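Local coordinates for Alr4995 protein (Nostoc sp., PDB 6LRF) that acts as a bifunctional arginine dihydrolase and ornithine cyclodeaminase, probably breaking down arginine with its GME-family domain and cyclising ornithine to proline with a C-terminal region, at residues W131-Y136 with E155-R160; N178-Y183 with K204-A209; G496-H501 with M632-L637. All blocks are in the same frame, centred on the assembly; numbering follows the deposited sequence.

Interaction 1: W131-Y136 with E155-R160; sequences WLWAGY and EVLSLR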
# COMPACT_ATOMS: atom_id res chain seq x y z
N TRP B 131 -51.69 -14.28 -3.63
CA TRP B 131 -51.22 -13.08 -2.95
C TRP B 131 -50.80 -12.03 -3.96
O TRP B 131 -50.77 -12.29 -5.18
CB TRP B 131 -50.03 -13.40 -2.02
CG TRP B 131 -48.95 -14.18 -2.71
CD1 TRP B 131 -48.08 -13.73 -3.68
CD2 TRP B 131 -48.62 -15.56 -2.49
NE1 TRP B 131 -47.25 -14.76 -4.07
CE2 TRP B 131 -47.56 -15.88 -3.35
CE3 TRP B 131 -49.13 -16.55 -1.63
CZ2 TRP B 131 -46.99 -17.15 -3.39
CZ3 TRP B 131 -48.57 -17.81 -1.68
CH2 TRP B 131 -47.51 -18.10 -2.54
N LEU B 132 -50.49 -10.84 -3.46
CA LEU B 132 -49.98 -9.74 -4.27
C LEU B 132 -48.52 -9.43 -3.91
O LEU B 132 -48.19 -9.21 -2.74
CB LEU B 132 -50.83 -8.48 -4.05
CG LEU B 132 -50.31 -7.23 -4.75
CD1 LEU B 132 -50.46 -7.38 -6.24
CD2 LEU B 132 -51.03 -5.98 -4.25
N TRP B 133 -47.67 -9.41 -4.93
CA TRP B 133 -46.29 -8.95 -4.78
C TRP B 133 -46.24 -7.44 -4.98
O TRP B 133 -46.61 -6.97 -6.05
CB TRP B 133 -45.39 -9.61 -5.82
CG TRP B 133 -45.31 -11.14 -5.81
CD1 TRP B 133 -45.94 -12.01 -6.66
CD2 TRP B 133 -44.49 -11.95 -4.96
NE1 TRP B 133 -45.59 -13.31 -6.38
CE2 TRP B 133 -44.69 -13.30 -5.34
CE3 TRP B 133 -43.61 -11.67 -3.90
CZ2 TRP B 133 -44.06 -14.36 -4.70
CZ3 TRP B 133 -42.97 -12.73 -3.27
CH2 TRP B 133 -43.20 -14.06 -3.67
N ALA B 134 -45.77 -6.68 -4.00
CA ALA B 134 -45.66 -5.23 -4.16
C ALA B 134 -44.23 -4.75 -4.03
O ALA B 134 -43.56 -5.05 -3.04
CB ALA B 134 -46.52 -4.50 -3.15
N GLY B 135 -43.78 -3.94 -4.98
CA GLY B 135 -42.44 -3.37 -4.94
C GLY B 135 -42.34 -2.05 -4.20
O GLY B 135 -43.34 -1.35 -4.02
N TYR B 136 -41.15 -1.74 -3.70
CA TYR B 136 -40.87 -0.40 -3.18
C TYR B 136 -39.39 -0.18 -3.37
O TYR B 136 -38.67 -1.12 -3.66
CB TYR B 136 -41.30 -0.23 -1.71
CG TYR B 136 -40.45 -0.98 -0.69
CD1 TYR B 136 -40.59 -2.35 -0.52
CD2 TYR B 136 -39.52 -0.31 0.09
CE1 TYR B 136 -39.82 -3.04 0.41
CE2 TYR B 136 -38.74 -0.99 1.03
CZ TYR B 136 -38.89 -2.35 1.19
OH TYR B 136 -38.12 -3.04 2.12
N GLU B 155 -53.45 -10.79 0.64
CA GLU B 155 -52.13 -10.83 1.27
C GLU B 155 -51.09 -10.13 0.40
O GLU B 155 -50.90 -10.50 -0.76
CB GLU B 155 -51.68 -12.28 1.52
CG GLU B 155 -50.28 -12.38 2.14
CD GLU B 155 -49.80 -13.83 2.30
OE1 GLU B 155 -49.81 -14.58 1.31
OE2 GLU B 155 -49.42 -14.21 3.43
N VAL B 156 -50.41 -9.13 0.96
CA VAL B 156 -49.42 -8.35 0.21
C VAL B 156 -48.00 -8.67 0.67
O VAL B 156 -47.70 -8.55 1.85
CB VAL B 156 -49.67 -6.84 0.34
CG1 VAL B 156 -48.54 -6.03 -0.30
CG2 VAL B 156 -51.00 -6.48 -0.31
N LEU B 157 -47.16 -9.09 -0.26
CA LEU B 157 -45.76 -9.40 0.02
C LEU B 157 -44.84 -8.31 -0.50
O LEU B 157 -44.79 -8.07 -1.71
CB LEU B 157 -45.39 -10.73 -0.63
CG LEU B 157 -46.22 -11.95 -0.22
CD1 LEU B 157 -45.66 -13.19 -0.88
CD2 LEU B 157 -46.22 -12.08 1.29
N SER B 158 -44.11 -7.64 0.39
CA SER B 158 -43.30 -6.49 -0.02
C SER B 158 -41.91 -6.90 -0.50
O SER B 158 -41.22 -7.67 0.19
CB SER B 158 -43.17 -5.49 1.14
OG SER B 158 -44.45 -5.10 1.61
N LEU B 159 -41.50 -6.38 -1.65
CA LEU B 159 -40.16 -6.64 -2.20
C LEU B 159 -39.42 -5.33 -2.39
O LEU B 159 -40.00 -4.36 -2.92
CB LEU B 159 -40.24 -7.37 -3.55
CG LEU B 159 -40.95 -8.72 -3.60
CD1 LEU B 159 -41.00 -9.22 -5.05
CD2 LEU B 159 -40.27 -9.76 -2.72
N ARG B 160 -38.15 -5.28 -1.98
CA ARG B 160 -37.38 -4.06 -2.16
C ARG B 160 -36.53 -4.09 -3.42
O ARG B 160 -35.75 -5.03 -3.64
CB ARG B 160 -36.47 -3.78 -0.96
CG ARG B 160 -35.75 -2.46 -1.11
CD ARG B 160 -34.62 -2.29 -0.13
NE ARG B 160 -34.03 -0.98 -0.29
CZ ARG B 160 -32.96 -0.56 0.37
NH1 ARG B 160 -32.37 -1.36 1.24
NH2 ARG B 160 -32.49 0.66 0.16

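Interaction 2: N178-Y183 with K204-A209; sequences NGYLLY and KRIAIA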
# COMPACT_ATOMS: atom_id res chain seq x y z
N ASN B 178 -49.43 -21.30 -14.01
CA ASN B 178 -48.94 -22.60 -13.54
C ASN B 178 -47.81 -22.44 -12.51
O ASN B 178 -46.88 -23.24 -12.47
CB ASN B 178 -48.47 -23.44 -14.74
CG ASN B 178 -48.34 -24.90 -14.42
OD1 ASN B 178 -49.05 -25.43 -13.56
ND2 ASN B 178 -47.43 -25.58 -15.11
N GLY B 179 -47.90 -21.39 -11.70
CA GLY B 179 -46.98 -21.17 -10.59
C GLY B 179 -45.58 -20.66 -10.91
O GLY B 179 -44.77 -20.48 -10.00
N TYR B 180 -45.28 -20.43 -12.18
CA TYR B 180 -43.93 -20.05 -12.56
C TYR B 180 -43.61 -18.59 -12.26
O TYR B 180 -44.50 -17.74 -12.23
CB TYR B 180 -43.68 -20.37 -14.03
CG TYR B 180 -43.53 -21.85 -14.26
CD1 TYR B 180 -44.61 -22.63 -14.65
CD2 TYR B 180 -42.31 -22.48 -14.04
CE1 TYR B 180 -44.48 -23.99 -14.85
CE2 TYR B 180 -42.16 -23.84 -14.22
CZ TYR B 180 -43.25 -24.59 -14.63
OH TYR B 180 -43.10 -25.95 -14.82
N LEU B 181 -42.33 -18.30 -12.04
CA LEU B 181 -41.89 -16.95 -11.77
C LEU B 181 -40.68 -16.62 -12.59
O LEU B 181 -39.63 -17.24 -12.44
CB LEU B 181 -41.58 -16.74 -10.29
CG LEU B 181 -40.91 -15.38 -10.04
CD1 LEU B 181 -41.88 -14.23 -10.32
CD2 LEU B 181 -40.34 -15.27 -8.64
N LEU B 182 -40.82 -15.62 -13.46
CA LEU B 182 -39.72 -15.12 -14.26
C LEU B 182 -39.19 -13.86 -13.60
O LEU B 182 -39.92 -12.86 -13.48
CB LEU B 182 -40.21 -14.82 -15.68
CG LEU B 182 -39.20 -14.25 -16.68
CD1 LEU B 182 -38.32 -15.37 -17.20
CD2 LEU B 182 -39.93 -13.54 -17.82
N TYR B 183 -37.95 -13.89 -13.12
CA TYR B 183 -37.43 -12.76 -12.37
C TYR B 183 -35.92 -12.67 -12.44
O TYR B 183 -35.24 -13.63 -12.80
CB TYR B 183 -37.90 -12.83 -10.90
CG TYR B 183 -37.14 -13.78 -9.99
CD1 TYR B 183 -36.48 -13.31 -8.86
CD2 TYR B 183 -37.09 -15.14 -10.26
CE1 TYR B 183 -35.79 -14.17 -8.01
CE2 TYR B 183 -36.41 -16.01 -9.42
CZ TYR B 183 -35.75 -15.53 -8.31
OH TYR B 183 -35.08 -16.41 -7.49
N LYS B 204 -40.01 -24.00 -10.13
CA LYS B 204 -40.92 -22.99 -10.68
C LYS B 204 -40.24 -21.62 -10.83
O LYS B 204 -40.80 -20.70 -11.44
CB LYS B 204 -42.17 -22.85 -9.80
CG LYS B 204 -42.98 -24.13 -9.64
CD LYS B 204 -43.72 -24.46 -10.91
CE LYS B 204 -44.87 -25.41 -10.63
NZ LYS B 204 -45.53 -25.85 -11.89
N ARG B 205 -39.03 -21.49 -10.29
CA ARG B 205 -38.25 -20.27 -10.46
C ARG B 205 -37.44 -20.27 -11.75
O ARG B 205 -36.67 -21.19 -12.01
CB ARG B 205 -37.31 -20.05 -9.27
CG ARG B 205 -38.02 -20.08 -7.92
CD ARG B 205 -37.28 -19.28 -6.85
NE ARG B 205 -35.96 -19.82 -6.50
CZ ARG B 205 -35.74 -20.67 -5.50
NH1 ARG B 205 -36.74 -21.10 -4.75
NH2 ARG B 205 -34.50 -21.09 -5.25
N ILE B 206 -37.63 -19.24 -12.56
CA ILE B 206 -36.84 -19.04 -13.75
C ILE B 206 -36.02 -17.77 -13.60
O ILE B 206 -36.43 -16.69 -14.05
CB ILE B 206 -37.72 -18.94 -15.02
CG1 ILE B 206 -38.74 -20.09 -15.04
CG2 ILE B 206 -36.86 -18.88 -16.28
CD1 ILE B 206 -39.77 -19.98 -16.16
N ALA B 207 -34.88 -17.88 -12.93
CA ALA B 207 -33.99 -16.74 -12.74
C ALA B 207 -33.25 -16.46 -14.04
O ALA B 207 -32.73 -17.37 -14.67
CB ALA B 207 -33.02 -16.98 -11.60
N ILE B 208 -33.21 -15.20 -14.45
CA ILE B 208 -32.64 -14.86 -15.76
C ILE B 208 -31.33 -14.09 -15.66
O ILE B 208 -31.06 -13.43 -14.66
CB ILE B 208 -33.62 -14.02 -16.61
CG1 ILE B 208 -33.86 -12.66 -15.96
CG2 ILE B 208 -34.92 -14.78 -16.80
CD1 ILE B 208 -34.49 -11.65 -16.88
N ALA B 209 -30.54 -14.19 -16.73
CA ALA B 209 -29.27 -13.50 -16.87
C ALA B 209 -29.47 -12.01 -17.03
O ALA B 209 -30.53 -11.57 -17.46
CB ALA B 209 -28.50 -14.06 -18.06
O HOH W 1 -33.26 -18.23 -7.97

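Interaction 3: G496-H501 with M632-L637; sequences GPVVIH and MLSSML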
# COMPACT_ATOMS: atom_id res chain seq x y z
N GLY B 496 -9.45 -18.06 3.79
CA GLY B 496 -9.93 -17.12 4.79
C GLY B 496 -11.17 -16.39 4.30
O GLY B 496 -11.53 -16.49 3.13
N PRO B 497 -11.82 -15.63 5.20
CA PRO B 497 -13.11 -14.96 4.93
C PRO B 497 -13.11 -14.06 3.70
O PRO B 497 -14.14 -13.94 3.05
CB PRO B 497 -13.35 -14.12 6.19
CG PRO B 497 -12.56 -14.77 7.24
CD PRO B 497 -11.34 -15.35 6.56
N VAL B 498 -11.97 -13.47 3.37
CA VAL B 498 -11.89 -12.61 2.19
C VAL B 498 -12.28 -13.37 0.91
O VAL B 498 -12.70 -12.76 -0.08
CB VAL B 498 -10.48 -11.99 2.08
CG1 VAL B 498 -10.27 -11.33 0.74
CG2 VAL B 498 -10.31 -10.97 3.19
N VAL B 499 -12.19 -14.69 0.94
CA VAL B 499 -12.70 -15.50 -0.16
C VAL B 499 -14.22 -15.26 -0.35
O VAL B 499 -14.70 -15.10 -1.47
CB VAL B 499 -12.45 -17.00 0.06
CG1 VAL B 499 -13.15 -17.84 -1.03
CG2 VAL B 499 -10.96 -17.30 0.11
N ILE B 500 -14.96 -15.25 0.75
CA ILE B 500 -16.40 -15.03 0.69
C ILE B 500 -16.71 -13.59 0.29
O ILE B 500 -17.49 -13.35 -0.63
CB ILE B 500 -17.06 -15.33 2.05
CG1 ILE B 500 -16.71 -16.75 2.49
CG2 ILE B 500 -18.55 -15.17 1.95
CD1 ILE B 500 -17.06 -17.79 1.42
N HIS B 501 -16.07 -12.65 0.97
CA HIS B 501 -16.27 -11.22 0.70
C HIS B 501 -16.06 -10.78 -0.75
O HIS B 501 -16.71 -9.85 -1.21
CB HIS B 501 -15.33 -10.42 1.60
CG HIS B 501 -15.59 -10.64 3.06
ND1 HIS B 501 -14.63 -10.42 4.03
CD2 HIS B 501 -16.69 -11.08 3.71
CE1 HIS B 501 -15.14 -10.70 5.22
NE2 HIS B 501 -16.39 -11.11 5.05
N MSE B 632 -3.36 -21.53 -1.37
CA MSE B 632 -3.53 -20.68 -0.20
C MSE B 632 -4.29 -19.42 -0.58
O MSE B 632 -3.75 -18.49 -1.19
CB MSE B 632 -2.17 -20.36 0.43
CG MSE B 632 -1.58 -21.53 1.23
SE MSE B 632 0.36 -21.39 1.49
CE MSE B 632 0.93 -21.41 -0.37
N LEU B 633 -5.57 -19.40 -0.22
CA LEU B 633 -6.46 -18.36 -0.69
C LEU B 633 -6.72 -17.35 0.43
O LEU B 633 -7.63 -17.52 1.27
CB LEU B 633 -7.77 -18.97 -1.20
CG LEU B 633 -7.63 -20.03 -2.30
CD1 LEU B 633 -8.97 -20.77 -2.51
CD2 LEU B 633 -7.15 -19.43 -3.61
N SER B 634 -5.90 -16.29 0.40
CA SER B 634 -5.78 -15.24 1.42
C SER B 634 -6.20 -15.66 2.82
O SER B 634 -7.22 -15.21 3.33
CB SER B 634 -6.56 -13.98 0.99
OG SER B 634 -7.93 -14.24 0.84
N SER B 635 -5.39 -16.53 3.43
CA SER B 635 -5.71 -17.03 4.77
C SER B 635 -4.59 -16.77 5.78
O SER B 635 -4.59 -17.38 6.85
CB SER B 635 -6.04 -18.52 4.71
OG SER B 635 -5.12 -19.21 3.89
N MSE B 636 -3.66 -15.88 5.44
CA MSE B 636 -2.72 -15.30 6.42
C MSE B 636 -2.01 -16.28 7.36
O MSE B 636 -1.02 -16.93 7.00
CB MSE B 636 -3.47 -14.27 7.29
CG MSE B 636 -4.07 -13.06 6.56
SE MSE B 636 -2.76 -11.67 6.06
CE MSE B 636 -3.66 -10.09 6.80
N LEU B 637 -2.54 -16.38 8.58
CA LEU B 637 -1.95 -17.17 9.66
C LEU B 637 -2.01 -18.66 9.37
O LEU B 637 -1.12 -19.41 9.76
CB LEU B 637 -2.65 -16.89 10.99
CG LEU B 637 -1.76 -17.07 12.22
CD1 LEU B 637 -0.51 -16.21 12.03
CD2 LEU B 637 -2.46 -16.70 13.55
O HOH W 2 -9.35 -13.53 4.79

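Interaction 1: W131-Y136 with E155-R160
Dense packing between W131-Y136 and E155-R160 gathers round the methyl CD1 of L157. It sits over a face of the five-membered ring of W131, 3.8 Å from that ring's centroid, and also over a face of the six-membered ring of W133, so that two CH-pi contacts converge on one methyl. CD1 of W131 lies over the same W133 face. W131 reaches this place because its CG takes the crowded position between backbone N and carbonyl carbon (chi1 50°). L159 extends the greasy face, bringing CD1 to 3.8 Å from CE3 of W133, and helix 190-199 covers it. On the other face small A134 sets its CB 3.8 Å from V156 CG1, while L132 CD2 meets V156 CG2; here helix 145-152 packs close and suits short or branched aliphatic groups. Between the two layers runs a parallel pairing, with L132 N donating to E155 O at 2.8 Å and L157 N returning to L132 O at 2.7 Å. The last bond, Y136 N to L159 O, is longer and more bent, its N-H...O angle being 141°.

Solvent comes nearer at W131, E155 and R160, which are partly exposed, whereas Y136 beside R160 is buried. E155 runs extended alongside W131, its OE1 paired with R199 and its OE2 bonded to Y282 OH, so polar partners hold its charged end while OE1 rests against W131. At the far end R160 lays its CB 3.5 Å from CZ of Y136, using its aliphatic stem against the ring, while NH1 bonds to D309 O and Y136 OH to G311 O. With helix 145-152 connecting two parallel neighbours, and strand 123-125 antiparallel beside the first, this is a beta-alpha-beta unit consistent with the modules of the GME-family alpha/beta propeller.

Interaction 2: N178-Y183 with K204-A209
The carbonyl oxygen of K204 is among the best-held polar atoms, gripped from the facing segment by one hydrogen bond and one weaker CA-H...O contact: L181 N donates to K204 O at 2.9 Å, nearly along the C=O axis, and Y180 CA supplies the other. A short parallel pairing continues: I206 N donates to L181 O at 2.8 Å, Y183 N reaches I206 O only weakly, and I208 N closes on Y183 O at 3.1 Å.

The K204 side chain, bent at chi2 (-72°), crosses the Y180 ring at about a right angle, with CD over the ring centre at 3.8 Å from the centroid, and its ammonium NZ bonds N178 O at 3.0 Å in the carbonyl plane. A lysine suits this spot because its methylenes can lie on the ring while its charged tip goes on to the turn. An alanine here in place of Y180 would probably loosen the lysine chain, since the ring face under CD and the touch on I206 CD1 would be gone. L182 CD1 presses on I208 CG2 at 3.5 Å, closer than usual for carbons, where L236 also packs. Opposite in character, Y183 runs beside R205, whose CB lies at the ring edge; a water hydrogen-bonds Y183 OH at 2.6 Å and, weakly, takes a bond from R205 NE, while R205 NH1 bonds V200 O.

Thus L181, L182, I206 and I208 meet helices 190-199 and 234-242, while the lysine and arginine ends reach carbonyls and the Y183 hydroxyl meets water, as befits a partly buried pairing with an outermost strand.

Interaction 3: G496-H501 with M632-L637
A single direct hydrogen bond joins G496-H501 to M632-L637: G496 N donates to L633 O at 3.2 Å, arriving nearly along the C=O axis. A water supplies the second polar link, accepting from V498 N at 3.0 Å and donating to S634 O at 3.1 Å, so it satisfies both the V498 amide and the carbonyl of the facing turn. Within the first segment, V499 N bonds G496 O.

Steric fit explains the glycine. The CA of G496 lies 3.6 Å from S634 O, and a CB there would point at the facing turn and collide with that oxygen; the missing side chain lets the two backbones come close. S635 packs its CB 3.6 Å from G496 N, and its OG, in the crowded position between N and carbonyl carbon, bonds the hydroxyls of S639 and T494. The small side chain of S634 fits against V498, but its OG, 3.6 Å from V498 CB, is buried without a polar partner, which is likely to carry some cost.

Apolar contact is modest. V499 CG2, anti to its own carbonyl carbon, meets L633 CB at 3.8 Å as the two side chains cross obliquely, and both branched side chains also touch L684 of helix 680-694.

The contact lies where strands 491-495 and 629-633 end side by side in the parallel sheet. With strand order 3-2-1-4-5-6, this is the switch point at which a Rossmann fold typically opens its ligand crevice; helix 524-536 packs against P497 and I500, helix 680-694 covers V499 and L633, and strand 651-656 flanks the second segment.

Interactions 1 and 2 follow one another in the GME-family part of the chain, their centres about 16 Å apart, and both join parallel strands linked by a helix. Helix 190-199 is shared: it covers the face of interaction 1 that carries W133, L157 and L159, and is the connecting helix of interaction 2. The former is buried and rich in aromatic and aliphatic packing; the latter is partly exposed, shorter, and leans more on lysine, arginine and water. Interaction 3 belongs to the Rossmann-fold region, its centre about 38 Å from that of interaction 1. Although buried, it covers far less surface, joining the turns that follow two neighbouring strands through one direct bond, a water and a glycine.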